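Local coordinates for alpha-glucosidase (Bacteroides thetaiotaomicron, PDB 5XFM), which hydrolyses glycosidic bonds as a family 97 glycoside hydrolase, acting as a bifunctional beta-L-arabinopyranosidase and alpha-galactosidase, at residues N58-D63 and A135-K140. The protein carries 1 engineered substitution. Numbering follows the deposited sequence.
Sequences NTNIGD and ASVTVK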
# COMPACT_ATOMS: atom_id res chain seq x y z
N ASN A 58 -1.96 22.35 -16.78
CA ASN A 58 -1.80 22.73 -18.17
C ASN A 58 -2.49 21.69 -19.04
O ASN A 58 -2.22 20.48 -18.93
CB ASN A 58 -0.30 22.83 -18.48
CG ASN A 58 -0.02 23.28 -19.90
OD1 ASN A 58 -0.83 23.92 -20.53
ND2 ASN A 58 1.17 22.93 -20.40
N THR A 59 -3.37 22.18 -19.92
CA THR A 59 -4.34 21.34 -20.61
C THR A 59 -4.48 21.69 -22.11
O THR A 59 -4.35 22.86 -22.49
CB THR A 59 -5.70 21.48 -19.88
OG1 THR A 59 -5.75 20.60 -18.75
CG2 THR A 59 -6.85 21.23 -20.78
N ASN A 60 -4.79 20.70 -22.94
CA ASN A 60 -4.92 20.92 -24.38
C ASN A 60 -6.21 21.62 -24.81
O ASN A 60 -6.45 21.80 -26.00
CB ASN A 60 -4.80 19.60 -25.14
CG ASN A 60 -6.04 18.72 -25.00
OD1 ASN A 60 -6.84 18.88 -24.08
ND2 ASN A 60 -6.20 17.77 -25.92
N ILE A 61 -7.03 22.02 -23.85
CA ILE A 61 -8.15 22.90 -24.15
C ILE A 61 -7.97 24.24 -23.44
O ILE A 61 -8.80 25.14 -23.59
CB ILE A 61 -9.52 22.29 -23.75
CG1 ILE A 61 -9.70 22.31 -22.23
CG2 ILE A 61 -9.70 20.90 -24.33
CD1 ILE A 61 -11.14 22.21 -21.78
N GLY A 62 -6.89 24.38 -22.67
CA GLY A 62 -6.65 25.62 -21.95
C GLY A 62 -5.65 25.52 -20.82
O GLY A 62 -5.31 24.43 -20.35
N ASP A 63 -5.13 26.66 -20.40
CA ASP A 63 -4.17 26.64 -19.30
C ASP A 63 -4.76 27.21 -18.02
O ASP A 63 -5.37 28.28 -18.01
CB ASP A 63 -2.89 27.36 -19.69
CG ASP A 63 -2.08 26.58 -20.71
OD1 ASP A 63 -2.58 25.55 -21.21
OD2 ASP A 63 -0.92 26.96 -20.97
N ALA A 135 -15.31 17.75 -26.01
CA ALA A 135 -15.91 16.64 -25.27
C ALA A 135 -14.83 15.77 -24.62
O ALA A 135 -15.13 14.82 -23.91
CB ALA A 135 -16.79 15.81 -26.19
N SER A 136 -13.57 16.12 -24.85
CA SER A 136 -12.49 15.36 -24.25
C SER A 136 -11.26 16.22 -24.04
O SER A 136 -11.10 17.26 -24.67
CB SER A 136 -12.13 14.14 -25.12
OG SER A 136 -11.76 14.53 -26.43
N VAL A 137 -10.38 15.76 -23.17
CA VAL A 137 -9.24 16.56 -22.77
C VAL A 137 -8.00 15.69 -22.58
O VAL A 137 -8.09 14.52 -22.21
CB VAL A 137 -9.55 17.33 -21.46
CG1 VAL A 137 -9.80 16.38 -20.31
CG2 VAL A 137 -8.44 18.27 -21.11
N THR A 138 -6.85 16.29 -22.87
CA THR A 138 -5.56 15.73 -22.51
C THR A 138 -4.89 16.69 -21.54
O THR A 138 -4.61 17.83 -21.89
CB THR A 138 -4.66 15.53 -23.73
OG1 THR A 138 -5.30 14.65 -24.67
CG2 THR A 138 -3.32 14.93 -23.32
N VAL A 139 -4.63 16.24 -20.32
CA VAL A 139 -3.92 17.07 -19.35
C VAL A 139 -2.42 16.95 -19.57
O VAL A 139 -1.82 15.91 -19.28
CB VAL A 139 -4.26 16.70 -17.89
CG1 VAL A 139 -3.44 17.54 -16.92
CG2 VAL A 139 -5.75 16.87 -17.63
N LYS A 140 -1.82 18.00 -20.11
CA LYS A 140 -0.41 18.00 -20.45
C LYS A 140 0.45 17.94 -19.19
O LYS A 140 1.50 17.29 -19.18
CB LYS A 140 -0.02 19.24 -21.26
CG LYS A 140 -0.73 19.39 -22.60
CD LYS A 140 -0.22 20.62 -23.35
CE LYS A 140 -1.08 20.93 -24.57
NZ LYS A 140 -0.99 19.87 -25.62
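Asn60 grips Thr138 through both its backbone and its side chain. Asn60 N donates to Thr138 O over 3.1 Å, nearly straight. In return Thr138 N donates to Asn60 OD1 over 2.9 Å, with an N-H...O angle of 172°. This second donor stands above the carbonyl plane of the amide, 55° out of it. A chi1 of 73° puts Asn60 CG between its own backbone N and carbonyl carbon, and the Asn60 and Thr138 side chains cross at about a right angle. OD1 takes this N-H at the point where strand 47-59 gives way to the turn. The extended Lys140 side chain runs across to Asn60, bending at chi4; its CE lies 3.8 Å from Asn60 CA, and NZ lies close to Asn60 CB. Lys140 N makes a weak bond to Asn58 O.

Thr59 and Val139 form a non-hydrogen-bonded pair, with side chains on the same sheet face. Thr59 CG2, anti to its backbone N, meets Val137 CG2 at 3.4 Å, a tight contact. Thr59 OG1 is buried without a polar partner. Ile61 CG2 reaches Val137 CG2 more loosely. Phe252 of strand 251-253 packs on Val137 and Val139.

Thr59 to Gly62 is a type I beta turn, closed by Gly62 N to Thr59 O. The arrangement is a beta hairpin linking strands 47-59 and 62-64, its first strand paired antiparallel with strand 136-147 in the N-terminal beta-sandwich domain of family 97.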